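Local atomic coordinates of putative HpcE protein (Mycolicibacterium smegmatis, PDB entry 6V77), a protein that is of unproven function but belongs to the fumarylacetoacetate hydrolase (FAH) superfamily, and carries a bound zinc ion in a mainly beta fold. Residues S117-V122 with K252-P257; I135-A140 with V218-A223; E142-V147 with V184-L189; L153-L158 with K171-F176. All blocks are in the same frame, centred on the assembly; numbering follows the deposited sequence.

Contact 1: residues S117-V122 with K252-P257; sequences SVDWEV and KRFLAP. With ZN (zinc ion), chain L.
In this FAH-family domain the strand that carries zinc ligand Glu121 is crossed, near its start, by the loop that precedes strand 260-265. Arg253 comes first: its extended chain crosses the indole of Trp120 at about a right angle, CD lying 3.8 Å from Trp120 CH2, with the guanidinium plane steeply inclined to the ring. Phe254 follows, CG anti to its own carbonyl carbon (chi1 -60°). Ser117 CB sits squarely over the middle of this phenyl ring, 3.4 Å from the centroid of Phe254, a CH-pi contact, while the carboxylate of Asp119 stands perpendicular to it at the edge; that carboxylate is held by Arg156, Gly246 and Met247. Leu255 then supplies the one direct hydrogen bond between the segments, its N meeting Val118 O at 2.9 Å, almost straight and nearly along the C=O axis. CD1 packs on Val118 CG1, while CG, the branch point, lies at the indole edge near Trp120 CE3. A water linking Val118 N to Leu255 O adds a second tie. Farther along the strand, clear of the loop, Glu121 turns to the metal, which Glu123 and Asp152 also bind, and Glu121 OE1 sits 2.2 Å from ZN.

Contact 2: residues I135-A140 with V218-A223; sequences IPEDRA and VSNLIA
The first turns of helix 218-226 lay one side against the turn-rich segment 135-140, and the fit depends on small side chains at the centre with longer ones at the margins. Ala140 CB points at the helix and rests 3.6 Å from Ser219 CA, close enough to bring the two backbones within 5.0 Å, CA to CA, at Ala140 and Ser219. Beside it, Ile222 has CG2 anti to its backbone N, which brings that methyl against both Ala140 CB and the side chain of Ile135. Ile135 likewise holds CG2 anti to N, and the two branches meet at 3.9 Å from Ile135 CG2 to Ile222 CG2, their chains crossing obliquely. Glu137 reaches along the outside of the helix. With CG anti to N (chi1 -170°) and the chain extended beyond, its CB passes Ala223 CB, its CG lies over the Ser219 carbonyl, and its carboxylate arrives at Asn220. There Asn220, also with CG anti to N (chi1 -179°), gives a hydrogen bond from ND2 to Glu137 OE1 of 3.2 Å; the donor comes from above the carboxylate plane, and amide and carboxylate stand nearly perpendicular (88°). Ser219 OG, anti to its carbonyl carbon, is joined to Glu137 O through a water 2.8 Å from Ser219 OG. The segment thus packs along one side of helix 218-226, whose Ile222 and Val218 turn to strand 118-128 through Met128, Leu124 and Val126, while Ile135 also touches Phe143 just before strand 144-155.

Contact 3: residues E142-V147 with V184-L189; sequences EFVAGV and VTVDEL. With EDO (1,2-ethanediol), chain M.
Two neighbouring strands of the large mixed sheet meet here in an antiparallel pair, next to a classic beta bulge in which Ala145 and Gly146 both face Val127 of strand 118-128. Backbone bonds carry the pairing. Val147 and Val184 form a hydrogen-bonded pair, with 2.9 Å both from Val147 N to Val184 O and from Val184 N to Val147 O. The two bonds differ in approach: Val147 N lies above the carbonyl plane of Val184, whereas Val184 N lies in that of Val147. At Gly146 the strands come very close, its CA only 3.2 Å from Val184 O, and a beta carbon pointing that way would clash with this oxygen. Farther along, a water accepts from Val186 N and lies 2.6 Å from Ala145 O, linking the two segments where they part. Apolar contacts flank the backbone. Val144 CG1, anti to its own N, touches Val186 CG2, the two side chains crossing at about a right angle, and Val147 CG2, in the crowded position between N and the carbonyl carbon, meets Leu189 CD1 tip to tip. A side-chain bond spans the start of the 3-10 turn. Thr185 OG1, in the crowded position (chi1 58°) and also bonded to Met1 N, donates to the syn lone pair of Asp187 OD1 at 2.6 Å, while the other oxygen, Asp187 OD2, accepts from 1,2-ethanediol O1 at 2.7 Å.

Contact 4: residues L153-L158 with K171-F176; sequences LSERDL and KSHAGF. With EDO (1,2-ethanediol), chain K; SO4 (sulfate ion), chain O.
Lys171 runs beside the end of strand 144-155 and delivers its amine to the neighbourhood of the zinc ion. Its CB passes 3.7 Å from Leu153 O; CG, anti to the carbonyl carbon, lies alongside Ser154 OG; CD continues the extended chain past the same hydroxyl; and CE approaches O2 of a sulfate, probably from the crystallisation liquor. A bend at the last torsion (chi4 -72°) then directs NZ to Ser154 OG, to which it donates at 2.8 Å, and to sulfate O2. Arg156 NH1 donates to the same sulfate oxygen, which meets the guanidinium at its edge and in its plane, so one anion oxygen sits between two probably cationic groups. Their like-charged nitrogens, Arg156 NH1 and Lys171 NZ, lie 3.9 Å apart. Glu121 and Asp119 pair with the rest of the guanidinium. Farther along the loop, Phe176 is sandwiched: His173 CB lies over the centre of one face and Leu153 CB over the opposite face, offset toward the rim, 3.9 Å from the Phe176 centroid. Leu153 N donates to Phe176 O at 3.2 Å, which ties the strand to the type II turn of 173-176. Glu155, bent at chi2, caps the following helix, OE1 accepting from Leu158 N and OE2 from Asp157 N, and a water joins OE1 to His173 NE2. The arrangement belongs to the surroundings of the metal site in an FAH-type domain: Lys171 bonds the zinc ligand Asp152, and Arg156 the zinc ligand Glu121.

In the fold
All four contacts lie in the FAH-family region, and contacts 2, 3 and 4 fall within the span of chain bounded by contact 1. Neighbouring strands 118-128 and 144-155 relate contacts 1, 3 and 4. Contacts 3 and 4 share strand 144-155 at its two ends, centres about 28 Å apart. Contacts 1 and 4, centres about 10 Å apart, touch through Val118 with Phe176; both lie close to the zinc ion, which Glu121 binds and the Lys171 side chain approaches to about 4 Å. Contacts 2 and 3, centres about 14 Å apart, meet where Ile222 packs on Val144; contact 2 lies about 32 Å from contact 1, centre to centre. The sheet thus spans from the metal site to a remote helix-packed end.

Contact 1: residues S117-V122 with K252-P257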
loop_
_atom_site.group_PDB
_atom_site.type_symbol
_atom_site.label_atom_id
_atom_site.label_comp_id
_atom_site.label_asym_id
_atom_site.label_seq_id
_atom_site.Cartn_x
_atom_site.Cartn_y
_atom_site.Cartn_z
ATOM N N SER B 117 -19.712 9.661 8.017
ATOM C CA SER B 117 -19.936 10.779 7.104
ATOM C C SER B 117 -19.185 10.473 5.818
ATOM O O SER B 117 -17.995 10.788 5.696
ATOM C CB SER B 117 -19.458 12.093 7.736
ATOM O OG SER B 117 -20.187 12.381 8.921
ATOM N N VAL B 118 -19.859 9.842 4.859
ATOM C CA VAL B 118 -19.184 9.374 3.650
ATOM C C VAL B 118 -19.265 10.452 2.575
ATOM O O VAL B 118 -20.352 10.934 2.231
ATOM C CB VAL B 118 -19.781 8.045 3.165
ATOM C CG1 VAL B 118 -19.078 7.589 1.935
ATOM C CG2 VAL B 118 -19.663 6.979 4.277
ATOM N N ASP B 119 -18.110 10.805 2.028
ATOM C CA ASP B 119 -17.954 11.968 1.179
ATOM C C ASP B 119 -17.394 11.527 -0.168
ATOM O O ASP B 119 -16.696 10.511 -0.258
ATOM C CB ASP B 119 -17.023 12.962 1.850
ATOM C CG ASP B 119 -17.208 14.372 1.370
ATOM O OD1 ASP B 119 -17.996 14.611 0.424
ATOM O OD2 ASP B 119 -16.563 15.250 1.973
ATOM N N TRP B 120 -17.709 12.295 -1.211
ATOM C CA TRP B 120 -17.308 12.016 -2.589
ATOM C C TRP B 120 -16.098 12.860 -2.976
ATOM O O TRP B 120 -15.922 13.978 -2.481
ATOM C CB TRP B 120 -18.463 12.329 -3.550
ATOM C CG TRP B 120 -18.967 13.758 -3.397
ATOM C CD1 TRP B 120 -18.500 14.866 -4.052
ATOM C CD2 TRP B 120 -19.998 14.222 -2.512
ATOM N NE1 TRP B 120 -19.186 15.980 -3.641
ATOM C CE2 TRP B 120 -20.105 15.615 -2.691
ATOM C CE3 TRP B 120 -20.841 13.592 -1.589
ATOM C CZ2 TRP B 120 -21.018 16.388 -1.993
ATOM C CZ3 TRP B 120 -21.759 14.370 -0.890
ATOM C CH2 TRP B 120 -21.842 15.751 -1.099
ATOM N N GLU B 121 -15.288 12.332 -3.915
ATOM C CA GLU B 121 -14.093 13.031 -4.420
ATOM C C GLU B 121 -13.772 12.471 -5.814
ATOM O O GLU B 121 -13.096 11.443 -5.908
ATOM C CB GLU B 121 -12.892 12.842 -3.479
ATOM C CG GLU B 121 -13.035 13.386 -2.038
ATOM C CD GLU B 121 -11.703 13.565 -1.312
ATOM O OE1 GLU B 121 -10.695 13.004 -1.785
ATOM O OE2 GLU B 121 -11.648 14.280 -0.293
ATOM N N VAL B 122 -14.221 13.140 -6.884
ATOM C CA VAL B 122 -13.813 12.698 -8.225
ATOM C C VAL B 122 -12.326 12.960 -8.402
ATOM O O VAL B 122 -11.812 14.007 -7.989
ATOM C CB VAL B 122 -14.617 13.393 -9.345
ATOM C CG1 VAL B 122 -14.528 14.921 -9.268
ATOM C CG2 VAL B 122 -14.124 12.934 -10.733
ATOM N N LYS B 252 -22.757 20.927 5.976
ATOM C CA LYS B 252 -22.075 19.766 5.423
ATOM C C LYS B 252 -23.107 18.757 4.926
ATOM O O LYS B 252 -24.193 18.614 5.500
ATOM C CB LYS B 252 -21.158 19.137 6.476
ATOM C CG LYS B 252 -19.975 20.009 6.862
ATOM C CD LYS B 252 -19.212 19.410 8.046
ATOM C CE LYS B 252 -17.802 19.973 8.154
ATOM N NZ LYS B 252 -17.734 21.442 7.915
ATOM N N ARG B 253 -22.786 18.094 3.817
ATOM C CA ARG B 253 -23.678 17.116 3.211
ATOM C C ARG B 253 -22.890 15.849 2.936
ATOM O O ARG B 253 -21.778 15.925 2.418
ATOM C CB ARG B 253 -24.268 17.640 1.902
ATOM C CG ARG B 253 -25.135 16.639 1.169
ATOM C CD ARG B 253 -25.338 17.053 -0.282
ATOM N NE ARG B 253 -26.339 16.218 -0.933
ATOM C CZ ARG B 253 -26.805 16.423 -2.160
ATOM N NH1 ARG B 253 -26.357 17.439 -2.889
ATOM N NH2 ARG B 253 -27.724 15.607 -2.658
ATOM N N PHE B 254 -23.449 14.691 3.267
ATOM C CA PHE B 254 -22.752 13.447 2.969
ATOM C C PHE B 254 -23.681 12.507 2.220
ATOM O O PHE B 254 -24.899 12.727 2.126
ATOM C CB PHE B 254 -22.201 12.823 4.259
ATOM C CG PHE B 254 -21.240 13.723 4.961
ATOM C CD1 PHE B 254 -19.980 13.951 4.423
ATOM C CD2 PHE B 254 -21.607 14.406 6.104
ATOM C CE1 PHE B 254 -19.084 14.812 5.037
ATOM C CE2 PHE B 254 -20.708 15.268 6.732
ATOM C CZ PHE B 254 -19.441 15.463 6.188
ATOM N N LEU B 255 -23.094 11.458 1.657
ATOM C CA LEU B 255 -23.886 10.501 0.896
ATOM C C LEU B 255 -24.908 9.821 1.805
ATOM O O LEU B 255 -24.636 9.521 2.976
ATOM C CB LEU B 255 -22.965 9.479 0.226
ATOM C CG LEU B 255 -22.145 10.127 -0.890
ATOM C CD1 LEU B 255 -20.868 9.286 -1.161
ATOM C CD2 LEU B 255 -22.992 10.301 -2.145
ATOM N N ALA B 256 -26.114 9.645 1.288
ATOM C CA ALA B 256 -27.199 9.059 2.053
ATOM C C ALA B 256 -27.702 7.824 1.325
ATOM O O ALA B 256 -27.482 7.684 0.121
ATOM C CB ALA B 256 -28.343 10.069 2.245
ATOM N N PRO B 257 -28.375 6.901 2.021
ATOM C CA PRO B 257 -28.894 5.720 1.328
ATOM C C PRO B 257 -29.771 6.140 0.161
ATOM O O PRO B 257 -30.586 7.059 0.272
ATOM C CB PRO B 257 -29.704 4.996 2.409
ATOM C CG PRO B 257 -29.133 5.446 3.668
ATOM C CD PRO B 257 -28.644 6.849 3.467
HETATM ZN ZN ZN L . -8.617 12.463 -2.428
HETATM O O HOH W 1 -22.623 9.190 5.039
HETATM O O HOH W 2 -6.738 11.631 -3.060
#

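Contact 2: residues I135-A140 with V218-A223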
loop_
_atom_site.group_PDB
_atom_site.type_symbol
_atom_site.label_atom_id
_atom_site.label_comp_id
_atom_site.label_asym_id
_atom_site.label_seq_id
_atom_site.Cartn_x
_atom_site.Cartn_y
_atom_site.Cartn_z
ATOM N N ILE B 135 12.567 9.948 -11.427
ATOM C CA ILE B 135 12.005 10.197 -12.761
ATOM C C ILE B 135 11.911 11.705 -12.979
ATOM O O ILE B 135 11.320 12.418 -12.136
ATOM C CB ILE B 135 10.630 9.538 -12.881
ATOM C CG1 ILE B 135 10.722 8.030 -12.664
ATOM C CG2 ILE B 135 9.956 9.851 -14.223
ATOM C CD1 ILE B 135 9.342 7.383 -12.447
ATOM N N PRO B 136 12.480 12.242 -14.052
ATOM C CA PRO B 136 12.473 13.696 -14.232
ATOM C C PRO B 136 11.094 14.181 -14.613
ATOM O O PRO B 136 10.362 13.515 -15.350
ATOM C CB PRO B 136 13.483 13.931 -15.362
ATOM C CG PRO B 136 13.578 12.623 -16.060
ATOM C CD PRO B 136 13.363 11.567 -15.026
ATOM N N GLU B 137 10.751 15.366 -14.104
ATOM C CA GLU B 137 9.425 15.908 -14.358
ATOM C C GLU B 137 9.175 16.075 -15.853
ATOM O O GLU B 137 8.075 15.787 -16.344
ATOM C CB GLU B 137 9.280 17.241 -13.616
ATOM C CG GLU B 137 7.880 17.794 -13.588
ATOM C CD GLU B 137 7.725 18.969 -12.628
ATOM O OE1 GLU B 137 8.415 19.013 -11.587
ATOM O OE2 GLU B 137 6.896 19.848 -12.914
ATOM N N ASP B 138 10.196 16.497 -16.611
ATOM C CA ASP B 138 9.924 16.791 -18.015
ATOM C C ASP B 138 9.769 15.536 -18.862
ATOM O O ASP B 138 9.438 15.651 -20.043
ATOM C CB ASP B 138 10.996 17.731 -18.600
ATOM C CG ASP B 138 12.402 17.138 -18.601
ATOM O OD1 ASP B 138 12.606 15.986 -18.184
ATOM O OD2 ASP B 138 13.326 17.852 -19.045
ATOM N N ARG B 139 9.983 14.349 -18.294
ATOM C CA ARG B 139 9.741 13.091 -18.989
ATOM C C ARG B 139 8.600 12.285 -18.382
ATOM O O ARG B 139 8.339 11.170 -18.842
ATOM C CB ARG B 139 11.013 12.226 -18.995
ATOM C CG ARG B 139 12.252 12.916 -19.580
ATOM C CD ARG B 139 12.285 12.833 -21.098
ATOM N NE ARG B 139 12.663 11.499 -21.558
ATOM C CZ ARG B 139 12.700 11.124 -22.834
ATOM N NH1 ARG B 139 12.379 11.978 -23.798
ATOM N NH2 ARG B 139 13.056 9.887 -23.146
ATOM N N ALA B 140 7.911 12.805 -17.364
ATOM C CA ALA B 140 7.097 11.923 -16.525
ATOM C C ALA B 140 5.945 11.282 -17.294
ATOM O O ALA B 140 5.587 10.130 -17.027
ATOM C CB ALA B 140 6.563 12.687 -15.311
ATOM N N VAL B 218 0.392 16.182 -12.808
ATOM C CA VAL B 218 0.756 14.766 -12.865
ATOM C C VAL B 218 2.270 14.593 -12.930
ATOM O O VAL B 218 2.850 13.789 -12.190
ATOM C CB VAL B 218 0.063 14.084 -14.062
ATOM C CG1 VAL B 218 0.652 12.695 -14.299
ATOM C CG2 VAL B 218 -1.455 13.978 -13.805
ATOM N N SER B 219 2.939 15.373 -13.788
ATOM C CA SER B 219 4.384 15.198 -13.943
ATOM C C SER B 219 5.110 15.518 -12.650
ATOM O O SER B 219 6.099 14.868 -12.300
ATOM C CB SER B 219 4.917 16.092 -15.067
ATOM O OG SER B 219 4.421 15.670 -16.319
ATOM N N ASN B 220 4.652 16.549 -11.948
ATOM C CA ASN B 220 5.291 16.924 -10.695
ATOM C C ASN B 220 5.074 15.853 -9.636
ATOM O O ASN B 220 5.989 15.537 -8.870
ATOM C CB ASN B 220 4.748 18.273 -10.226
ATOM C CG ASN B 220 5.379 18.732 -8.933
ATOM O OD1 ASN B 220 4.890 18.424 -7.852
ATOM N ND2 ASN B 220 6.491 19.452 -9.036
ATOM N N LEU B 221 3.862 15.296 -9.568
ATOM C CA LEU B 221 3.595 14.201 -8.640
ATOM C C LEU B 221 4.543 13.026 -8.872
ATOM O O LEU B 221 5.110 12.476 -7.926
ATOM C CB LEU B 221 2.150 13.735 -8.789
ATOM C CG LEU B 221 1.059 14.711 -8.340
ATOM C CD1 LEU B 221 -0.310 14.114 -8.683
ATOM C CD2 LEU B 221 1.171 15.029 -6.828
ATOM N N ILE B 222 4.693 12.608 -10.129
ATOM C CA ILE B 222 5.547 11.459 -10.436
ATOM C C ILE B 222 6.986 11.746 -10.035
ATOM O O ILE B 222 7.639 10.931 -9.368
ATOM C CB ILE B 222 5.419 11.096 -11.924
ATOM C CG1 ILE B 222 4.036 10.460 -12.174
ATOM C CG2 ILE B 222 6.583 10.214 -12.374
ATOM C CD1 ILE B 222 3.653 10.426 -13.665
ATOM N N ALA B 223 7.500 12.917 -10.423
ATOM C CA ALA B 223 8.856 13.309 -10.044
ATOM C C ALA B 223 9.022 13.324 -8.529
ATOM O O ALA B 223 9.975 12.745 -7.984
ATOM C CB ALA B 223 9.183 14.684 -10.634
HETATM O O HOH W 3 6.133 15.135 -18.445
#

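Contact 3: residues E142-V147 with V184-L189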
loop_
_atom_site.group_PDB
_atom_site.type_symbol
_atom_site.label_atom_id
_atom_site.label_comp_id
_atom_site.label_asym_id
_atom_site.label_seq_id
_atom_site.Cartn_x
_atom_site.Cartn_y
_atom_site.Cartn_z
ATOM N N GLU B 142 5.863 10.177 -20.181
ATOM C CA GLU B 142 6.346 9.017 -20.922
ATOM C C GLU B 142 6.410 7.766 -20.049
ATOM O O GLU B 142 6.526 6.656 -20.587
ATOM C CB GLU B 142 7.712 9.323 -21.523
ATOM C CG GLU B 142 7.660 10.508 -22.480
ATOM C CD GLU B 142 9.028 10.896 -22.980
ATOM O OE1 GLU B 142 9.813 9.985 -23.312
ATOM O OE2 GLU B 142 9.323 12.108 -23.017
ATOM N N PHE B 143 6.361 7.918 -18.723
ATOM C CA PHE B 143 6.329 6.782 -17.807
ATOM C C PHE B 143 4.909 6.335 -17.476
ATOM O O PHE B 143 4.738 5.389 -16.698
ATOM C CB PHE B 143 7.062 7.119 -16.499
ATOM C CG PHE B 143 8.558 7.184 -16.639
ATOM C CD1 PHE B 143 9.369 6.275 -15.971
ATOM C CD2 PHE B 143 9.153 8.149 -17.441
ATOM C CE1 PHE B 143 10.754 6.328 -16.107
ATOM C CE2 PHE B 143 10.538 8.203 -17.594
ATOM C CZ PHE B 143 11.340 7.296 -16.926
ATOM N N VAL B 144 3.892 6.986 -18.047
ATOM C CA VAL B 144 2.499 6.718 -17.726
ATOM C C VAL B 144 1.913 5.792 -18.776
ATOM O O VAL B 144 1.988 6.077 -19.979
ATOM C CB VAL B 144 1.701 8.032 -17.647
ATOM C CG1 VAL B 144 0.166 7.767 -17.583
ATOM C CG2 VAL B 144 2.143 8.838 -16.436
ATOM N N ALA B 145 1.302 4.692 -18.319
ATOM C CA ALA B 145 0.556 3.832 -19.230
ATOM C C ALA B 145 -0.710 4.528 -19.709
ATOM O O ALA B 145 -0.965 4.627 -20.914
ATOM C CB ALA B 145 0.210 2.518 -18.530
ATOM N N GLY B 146 -1.535 4.974 -18.777
ATOM C CA GLY B 146 -2.743 5.680 -19.162
ATOM C C GLY B 146 -3.428 6.235 -17.935
ATOM O O GLY B 146 -2.907 6.158 -16.826
ATOM N N VAL B 147 -4.626 6.791 -18.150
ATOM C CA VAL B 147 -5.375 7.436 -17.081
ATOM C C VAL B 147 -6.752 6.801 -17.016
ATOM O O VAL B 147 -7.210 6.164 -17.963
ATOM C CB VAL B 147 -5.513 8.963 -17.294
ATOM C CG1 VAL B 147 -4.134 9.615 -17.310
ATOM C CG2 VAL B 147 -6.305 9.280 -18.594
ATOM N N VAL B 184 -7.181 4.799 -20.506
ATOM C CA VAL B 184 -7.073 5.574 -21.743
ATOM C C VAL B 184 -5.633 6.048 -21.878
ATOM O O VAL B 184 -5.133 6.753 -20.993
ATOM C CB VAL B 184 -8.034 6.775 -21.747
ATOM C CG1 VAL B 184 -7.985 7.493 -23.097
ATOM C CG2 VAL B 184 -9.457 6.308 -21.436
ATOM N N THR B 185 -4.960 5.676 -22.974
ATOM C CA THR B 185 -3.556 6.052 -23.063
ATOM C C THR B 185 -3.424 7.544 -23.372
ATOM O O THR B 185 -4.360 8.198 -23.837
ATOM C CB THR B 185 -2.820 5.218 -24.117
ATOM O OG1 THR B 185 -3.445 5.362 -25.395
ATOM C CG2 THR B 185 -2.794 3.743 -23.723
ATOM N N VAL B 186 -2.226 8.071 -23.109
ATOM C CA VAL B 186 -1.990 9.515 -23.100
ATOM C C VAL B 186 -2.201 10.144 -24.487
ATOM O O VAL B 186 -2.659 11.291 -24.603
ATOM C CB VAL B 186 -0.571 9.740 -22.535
ATOM C CG1 VAL B 186 -0.176 11.190 -22.512
ATOM C CG2 VAL B 186 -0.466 9.128 -21.115
ATOM N N ASP B 187 -1.920 9.398 -25.559
ATOM C CA ASP B 187 -2.030 9.937 -26.912
ATOM C C ASP B 187 -3.467 10.220 -27.324
ATOM O O ASP B 187 -3.685 10.909 -28.326
ATOM C CB ASP B 187 -1.404 8.968 -27.916
ATOM C CG ASP B 187 -1.967 7.572 -27.781
ATOM O OD1 ASP B 187 -1.908 7.019 -26.667
ATOM O OD2 ASP B 187 -2.489 7.041 -28.777
ATOM N N GLU B 188 -4.445 9.692 -26.593
ATOM C CA GLU B 188 -5.846 10.004 -26.849
ATOM C C GLU B 188 -6.296 11.301 -26.196
ATOM O O GLU B 188 -7.449 11.705 -26.392
ATOM C CB GLU B 188 -6.737 8.867 -26.343
ATOM C CG GLU B 188 -6.338 7.517 -26.891
ATOM C CD GLU B 188 -7.531 6.680 -27.292
ATOM O OE1 GLU B 188 -8.686 7.144 -27.095
ATOM O OE2 GLU B 188 -7.314 5.559 -27.799
ATOM N N LEU B 189 -5.457 11.927 -25.409
ATOM C CA LEU B 189 -5.886 13.122 -24.688
ATOM C C LEU B 189 -5.408 14.359 -25.437
ATOM O O LEU B 189 -4.215 14.454 -25.775
ATOM C CB LEU B 189 -5.332 13.115 -23.261
ATOM C CG LEU B 189 -5.491 11.805 -22.470
ATOM C CD1 LEU B 189 -4.712 11.833 -21.166
ATOM C CD2 LEU B 189 -6.961 11.500 -22.217
HETATM C C1 EDO M . -3.244 4.303 -30.037
HETATM O O1 EDO M . -2.590 4.351 -28.766
HETATM C C2 EDO M . -3.449 2.857 -30.464
HETATM O O2 EDO M . -4.838 2.535 -30.356
HETATM O O HOH W 4 0.141 6.313 -22.587
#

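Contact 4: residues L153-L158 with K171-F176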
loop_
_atom_site.group_PDB
_atom_site.type_symbol
_atom_site.label_atom_id
_atom_site.label_comp_id
_atom_site.label_asym_id
_atom_site.label_seq_id
_atom_site.Cartn_x
_atom_site.Cartn_y
_atom_site.Cartn_z
ATOM N N LEU B 153 -13.556 7.862 -2.195
ATOM C CA LEU B 153 -14.617 7.934 -1.196
ATOM C C LEU B 153 -13.981 7.943 0.184
ATOM O O LEU B 153 -13.001 7.238 0.427
ATOM C CB LEU B 153 -15.580 6.758 -1.341
ATOM C CG LEU B 153 -16.295 6.753 -2.694
ATOM C CD1 LEU B 153 -17.030 5.444 -2.929
ATOM C CD2 LEU B 153 -17.292 7.906 -2.696
ATOM N N SER B 154 -14.536 8.750 1.084
ATOM C CA SER B 154 -13.858 9.087 2.334
ATOM C C SER B 154 -14.861 9.113 3.470
ATOM O O SER B 154 -15.804 9.907 3.434
ATOM C CB SER B 154 -13.169 10.456 2.221
ATOM O OG SER B 154 -12.323 10.524 1.061
ATOM N N GLU B 155 -14.632 8.306 4.506
ATOM C CA GLU B 155 -15.446 8.396 5.717
ATOM C C GLU B 155 -14.804 9.465 6.604
ATOM O O GLU B 155 -13.802 9.213 7.277
ATOM C CB GLU B 155 -15.552 7.032 6.399
ATOM C CG GLU B 155 -16.704 6.951 7.381
ATOM C CD GLU B 155 -16.431 7.789 8.590
ATOM O OE1 GLU B 155 -15.550 7.393 9.383
ATOM O OE2 GLU B 155 -17.041 8.866 8.715
ATOM N N ARG B 156 -15.399 10.671 6.627
ATOM C CA ARG B 156 -14.693 11.817 7.198
ATOM C C ARG B 156 -14.519 11.719 8.709
ATOM O O ARG B 156 -13.583 12.324 9.246
ATOM C CB ARG B 156 -15.411 13.119 6.860
ATOM C CG ARG B 156 -15.520 13.363 5.367
ATOM C CD ARG B 156 -14.145 13.627 4.718
ATOM N NE ARG B 156 -14.353 14.244 3.408
ATOM C CZ ARG B 156 -13.438 14.341 2.449
ATOM N NH1 ARG B 156 -12.209 13.845 2.612
ATOM N NH2 ARG B 156 -13.768 14.933 1.305
ATOM N N ASP B 157 -15.410 11.015 9.420
ATOM C CA ASP B 157 -15.270 10.930 10.874
ATOM C C ASP B 157 -13.959 10.243 11.241
ATOM O O ASP B 157 -13.150 10.780 12.009
ATOM C CB ASP B 157 -16.449 10.178 11.510
ATOM C CG ASP B 157 -17.780 10.883 11.329
ATOM O OD1 ASP B 157 -17.797 12.064 10.910
ATOM O OD2 ASP B 157 -18.819 10.241 11.610
ATOM N N LEU B 158 -13.744 9.045 10.703
ATOM C CA LEU B 158 -12.488 8.331 10.937
ATOM C C LEU B 158 -11.304 9.107 10.379
ATOM O O LEU B 158 -10.218 9.113 10.975
ATOM C CB LEU B 158 -12.554 6.945 10.298
ATOM C CG LEU B 158 -11.333 6.025 10.451
ATOM C CD1 LEU B 158 -11.037 5.804 11.921
ATOM C CD2 LEU B 158 -11.561 4.695 9.745
ATOM N N LYS B 171 -10.368 6.022 3.867
ATOM C CA LYS B 171 -10.527 5.995 2.424
ATOM C C LYS B 171 -10.363 4.596 1.856
ATOM O O LYS B 171 -10.243 4.446 0.640
ATOM C CB LYS B 171 -9.536 6.960 1.783
ATOM C CG LYS B 171 -9.792 8.420 2.218
ATOM C CD LYS B 171 -8.559 9.260 1.921
ATOM C CE LYS B 171 -8.803 10.742 2.124
ATOM N NZ LYS B 171 -9.676 11.302 1.032
ATOM N N SER B 172 -10.415 3.562 2.716
ATOM C CA SER B 172 -10.130 2.193 2.296
ATOM C C SER B 172 -11.206 1.214 2.736
ATOM O O SER B 172 -10.945 0.008 2.816
ATOM C CB SER B 172 -8.762 1.733 2.821
ATOM O OG SER B 172 -7.758 2.586 2.324
ATOM N N HIS B 173 -12.406 1.704 3.077
ATOM C CA HIS B 173 -13.521 0.799 3.270
ATOM C C HIS B 173 -13.792 0.029 1.986
ATOM O O HIS B 173 -13.352 0.414 0.906
ATOM C CB HIS B 173 -14.782 1.574 3.660
ATOM C CG HIS B 173 -14.754 2.097 5.058
ATOM N ND1 HIS B 173 -15.300 1.406 6.120
ATOM C CD2 HIS B 173 -14.272 3.255 5.568
ATOM C CE1 HIS B 173 -15.153 2.116 7.225
ATOM N NE2 HIS B 173 -14.538 3.245 6.918
ATOM N N ALA B 174 -14.542 -1.063 2.100
ATOM C CA ALA B 174 -14.867 -1.842 0.905
ATOM C C ALA B 174 -15.505 -0.956 -0.158
ATOM O O ALA B 174 -16.464 -0.228 0.120
ATOM C CB ALA B 174 -15.818 -2.984 1.260
ATOM N N GLY B 175 -14.960 -1.023 -1.370
ATOM C CA GLY B 175 -15.472 -0.294 -2.509
ATOM C C GLY B 175 -15.196 1.187 -2.498
ATOM O O GLY B 175 -15.748 1.903 -3.340
ATOM N N PHE B 176 -14.361 1.673 -1.582
ATOM C CA PHE B 176 -14.068 3.103 -1.545
ATOM C C PHE B 176 -13.058 3.571 -2.592
ATOM O O PHE B 176 -12.797 4.778 -2.656
ATOM C CB PHE B 176 -13.593 3.522 -0.145
ATOM C CG PHE B 176 -14.728 3.920 0.802
ATOM C CD1 PHE B 176 -16.009 3.385 0.653
ATOM C CD2 PHE B 176 -14.504 4.820 1.842
ATOM C CE1 PHE B 176 -17.053 3.736 1.524
ATOM C CE2 PHE B 176 -15.547 5.176 2.738
ATOM C CZ PHE B 176 -16.823 4.646 2.556
HETATM C C1 EDO K . -16.729 -2.237 6.528
HETATM O O1 EDO K . -16.682 -0.846 6.890
HETATM C C2 EDO K . -16.120 -2.487 5.143
HETATM O O2 EDO K . -15.048 -1.559 4.917
HETATM S S SO4 O . -8.551 14.835 1.084
HETATM O O1 SO4 O . -9.023 16.214 1.024
HETATM O O2 SO4 O . -9.527 13.970 1.751
HETATM O O3 SO4 O . -8.321 14.308 -0.263
HETATM O O4 SO4 O . -7.274 14.800 1.794
HETATM O O HOH W 5 -14.864 4.712 8.997
#